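Local coordinates for protein prolyl endopeptidase (PDB 2BKL) that probably hydrolyses oligopeptides on the carboxyl side of proline, and far less readily of alanine, as a serine endopeptidase of the S9A family, at residues A41-A44 with H45-A49; V20-P23 with Y24-L27. One frame throughout, in Å; residues are numbered along the deposited sequence.

In the fold
From the N terminus, the hairpin of strands 12-15 and 18-21 runs into contact 2, where a tight turn swings the chain into a short 3-10 segment. Helix 33-51 follows, and contact 1 spans two successive turns of it. Each contact is local and closes only its own few residues; they lie in series, neither nested nor crossed, with centres about 23 Å apart and nearest atoms about 7 Å apart. What they share is the partner: contact 2 meets helices 584-593 and 622-632 and the loop around Tyr596, while contact 1 lies on strand 641-646. Together they bind this early part of the chain to the alpha/beta-hydrolase fold.

Contact 1 (A41-A44 with H45-A49)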
# COMPACT_ATOMS: atom_id res chain seq x y z
N ALA A 41 -24.35 -2.52 -16.84
CA ALA A 41 -25.19 -1.34 -17.01
C ALA A 41 -24.72 -0.15 -16.16
O ALA A 41 -24.71 0.99 -16.64
CB ALA A 41 -26.63 -1.67 -16.70
N GLN A 42 -24.28 -0.43 -14.94
CA GLN A 42 -23.74 0.64 -14.10
C GLN A 42 -22.47 1.23 -14.69
O GLN A 42 -22.34 2.44 -14.78
CB GLN A 42 -23.49 0.15 -12.67
CG GLN A 42 -24.74 -0.08 -11.82
CD GLN A 42 -25.40 1.18 -11.33
OE1 GLN A 42 -24.92 2.28 -11.57
NE2 GLN A 42 -26.54 1.02 -10.65
N ASN A 43 -21.54 0.39 -15.11
CA ASN A 43 -20.32 0.87 -15.73
C ASN A 43 -20.61 1.66 -17.02
O ASN A 43 -20.03 2.73 -17.25
CB ASN A 43 -19.34 -0.25 -15.99
CG ASN A 43 -18.08 0.23 -16.66
OD1 ASN A 43 -17.27 0.93 -16.05
ND2 ASN A 43 -17.94 -0.07 -17.95
N ALA A 44 -21.54 1.16 -17.83
CA ALA A 44 -21.87 1.84 -19.08
C ALA A 44 -22.41 3.23 -18.80
O ALA A 44 -22.04 4.21 -19.45
CB ALA A 44 -22.86 1.01 -19.90
N HIS A 45 -23.27 3.33 -17.78
CA HIS A 45 -23.83 4.60 -17.36
C HIS A 45 -22.73 5.56 -16.88
O HIS A 45 -22.71 6.71 -17.25
CB HIS A 45 -24.87 4.41 -16.25
CG HIS A 45 -25.34 5.69 -15.67
ND1 HIS A 45 -26.20 6.54 -16.33
CD2 HIS A 45 -25.05 6.29 -14.49
CE1 HIS A 45 -26.43 7.60 -15.57
NE2 HIS A 45 -25.74 7.48 -14.46
N ALA A 46 -21.78 5.02 -16.12
CA ALA A 46 -20.72 5.86 -15.62
C ALA A 46 -19.85 6.37 -16.77
O ALA A 46 -19.52 7.54 -16.80
CB ALA A 46 -19.88 5.10 -14.62
N ARG A 47 -19.51 5.51 -17.72
CA ARG A 47 -18.64 5.93 -18.82
C ARG A 47 -19.36 6.95 -19.70
O ARG A 47 -18.73 7.91 -20.17
CB ARG A 47 -18.21 4.75 -19.70
CG ARG A 47 -17.54 3.57 -19.00
CD ARG A 47 -16.40 3.96 -18.14
NE ARG A 47 -15.72 2.78 -17.55
CZ ARG A 47 -14.48 2.40 -17.80
NH1 ARG A 47 -13.71 3.12 -18.60
NH2 ARG A 47 -13.96 1.35 -17.19
N GLU A 48 -20.65 6.75 -19.93
CA GLU A 48 -21.47 7.69 -20.72
C GLU A 48 -21.50 9.05 -20.05
O GLU A 48 -21.32 10.09 -20.71
CB GLU A 48 -22.91 7.16 -20.89
CG GLU A 48 -23.87 8.12 -21.62
CD GLU A 48 -25.05 8.62 -20.78
OE1 GLU A 48 -26.09 7.92 -20.72
OE2 GLU A 48 -24.97 9.75 -20.20
N ALA A 49 -21.69 9.07 -18.74
CA ALA A 49 -21.75 10.31 -18.00
C ALA A 49 -20.39 11.03 -17.99
O ALA A 49 -20.33 12.22 -18.22
CB ALA A 49 -22.25 10.06 -16.57
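Asn43 and Arg47 sit one helical turn apart on helix 33-51, and the arginine side chain runs back alongside the asparagine, crossing it obliquely. Arg47 CB begins the run 3.7 Å from the backbone O of Asn43. Arg47 CG, anti to its own carbonyl carbon (chi1 -55°), drops closer, 3.2 Å from that same Asn43 O. The chain then bends at chi2, and Arg47 CD comes within 3.8 Å of Asn43 OD1. Arg47 NE donates a nearly straight hydrogen bond to Asn43 OD1 (2.8 Å, 167°), arriving tilted out of the carbonyl plane. The oxygen lies at the edge of the guanidinium, in its plane, while the amide plane stands almost upright to it, 83° away. Arg47 CZ lies 3.6 Å from Asn43 OD1, and NH2, at the tip, goes on to the backbone O of Ile645.

The asparagine oxygen is shared too, since it also accepts from the backbone N of Ile645. The pair therefore answers both polar backbone atoms of one residue on strand 641-646, much as a neighbouring strand would, and the bond between the two side chains probably helps hold them in position for it. Beneath them the backbone repeats its regular bonds, Arg47 N to Asn43 O at 2.9 Å among them. On other sides Gln42 NE2 reaches Gln632 OE1, and the His45 ring meets that of Tyr3.

This is a classic i to i+4 side-chain pair on an alpha helix, here used to dock the helix on an outermost strand of the alpha/beta-hydrolase sheet.

Contact 2 (V20-P23 with Y24-L27); sequences VADP and YRWL
Asp22 to Arg25 form a type I beta turn, closed by Arg25 N donating to Asp22 O at 3.2 Å, which leads straight into a 3-10 segment. The same two residues meet again through their side chains. With chi1 at 173° Arg25 CG lies opposite its own backbone N, and bends at chi2 and chi3 curl the chain back toward the aspartate. There NE and NH2 both donate to the single oxygen Asp22 OD2 in a side-on salt bridge: Arg25 NE, 2.9 Å from OD2, meets it from above the carboxylate plane, and NH2, at 3.0 Å, on the anti side nearer the plane. Both bonds are bent and share one face of the carboxylate, whose plane is 79° from that of the guanidinium; OD2 lies in the guanidinium plane, at its edge.

The other oxygen, OD1, is held by Tyr596 OH and Lys626 NZ, and Arg25 NH2 has a second acid in Asp13. At the turn's corner Pro23 CB lies over one face of the Tyr24 ring, 4.2 Å from its centroid, in a CH-pi contact. Water 1 spans the next step, donating to Pro23 O at 3.0 Å and accepting from Trp26 N, while Trp26 NE1 bonds to Arg7 O.

An alanine in place of Arg25 would take away both donors to OD2, and is likely to leave Asp13 without this ion pair and the turn without its side-chain brace. With basic groups at both of its oxygens, the buried carboxylate of Asp22 probably stays ionised, one link in a chain of alternating charges from Asp13 to Lys626.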
# COMPACT_ATOMS: atom_id res chain seq x y z
N VAL A 20 -30.25 -5.59 11.72
CA VAL A 20 -29.40 -4.98 10.69
C VAL A 20 -30.05 -5.23 9.33
O VAL A 20 -30.18 -6.35 8.92
CB VAL A 20 -27.99 -5.57 10.70
CG1 VAL A 20 -27.09 -4.94 9.64
CG2 VAL A 20 -27.36 -5.41 12.08
N ALA A 21 -30.40 -4.16 8.63
CA ALA A 21 -30.99 -4.24 7.30
C ALA A 21 -29.91 -4.26 6.22
O ALA A 21 -28.91 -3.54 6.29
CB ALA A 21 -31.95 -3.09 7.08
N ASP A 22 -30.15 -5.06 5.18
CA ASP A 22 -29.22 -5.26 4.08
C ASP A 22 -30.02 -5.28 2.76
O ASP A 22 -30.20 -6.33 2.15
CB ASP A 22 -28.43 -6.55 4.29
CG ASP A 22 -27.14 -6.63 3.51
OD1 ASP A 22 -26.96 -5.94 2.46
OD2 ASP A 22 -26.24 -7.41 3.90
N PRO A 23 -30.53 -4.14 2.34
CA PRO A 23 -31.45 -4.11 1.19
C PRO A 23 -30.85 -4.60 -0.10
O PRO A 23 -31.59 -5.10 -0.96
CB PRO A 23 -31.86 -2.63 1.10
CG PRO A 23 -30.87 -1.90 1.89
CD PRO A 23 -30.37 -2.81 2.96
N TYR A 24 -29.54 -4.49 -0.25
CA TYR A 24 -28.88 -4.84 -1.50
C TYR A 24 -27.99 -6.08 -1.36
O TYR A 24 -27.10 -6.29 -2.15
CB TYR A 24 -28.09 -3.62 -2.02
CG TYR A 24 -29.00 -2.45 -2.22
CD1 TYR A 24 -29.99 -2.48 -3.18
CD2 TYR A 24 -28.95 -1.35 -1.37
CE1 TYR A 24 -30.87 -1.42 -3.35
CE2 TYR A 24 -29.84 -0.30 -1.51
CZ TYR A 24 -30.79 -0.33 -2.52
OH TYR A 24 -31.68 0.71 -2.64
N ARG A 25 -28.31 -6.93 -0.39
CA ARG A 25 -27.67 -8.24 -0.22
C ARG A 25 -27.51 -9.01 -1.54
O ARG A 25 -26.48 -9.67 -1.76
CB ARG A 25 -28.45 -9.06 0.80
CG ARG A 25 -28.00 -10.51 0.97
CD ARG A 25 -26.64 -10.67 1.59
NE ARG A 25 -26.61 -10.12 2.91
CZ ARG A 25 -27.13 -10.67 4.00
NH1 ARG A 25 -27.63 -11.91 3.95
NH2 ARG A 25 -27.12 -10.03 5.16
N TRP A 26 -28.49 -8.95 -2.42
CA TRP A 26 -28.46 -9.71 -3.65
C TRP A 26 -27.29 -9.37 -4.56
O TRP A 26 -26.87 -10.20 -5.35
CB TRP A 26 -29.81 -9.63 -4.39
CG TRP A 26 -30.13 -8.35 -5.09
CD1 TRP A 26 -30.76 -7.25 -4.57
CD2 TRP A 26 -29.87 -8.04 -6.46
NE1 TRP A 26 -30.88 -6.27 -5.53
CE2 TRP A 26 -30.35 -6.73 -6.71
CE3 TRP A 26 -29.27 -8.73 -7.51
CZ2 TRP A 26 -30.25 -6.12 -7.96
CZ3 TRP A 26 -29.16 -8.11 -8.75
CH2 TRP A 26 -29.65 -6.82 -8.96
N LEU A 27 -26.77 -8.14 -4.43
CA LEU A 27 -25.61 -7.74 -5.23
C LEU A 27 -24.30 -8.33 -4.77
O LEU A 27 -23.28 -8.14 -5.45
CB LEU A 27 -25.47 -6.21 -5.20
CG LEU A 27 -26.57 -5.43 -5.91
CD1 LEU A 27 -26.42 -3.97 -5.64
CD2 LEU A 27 -26.51 -5.69 -7.40
O HOH W 1 -31.04 -7.98 -1.39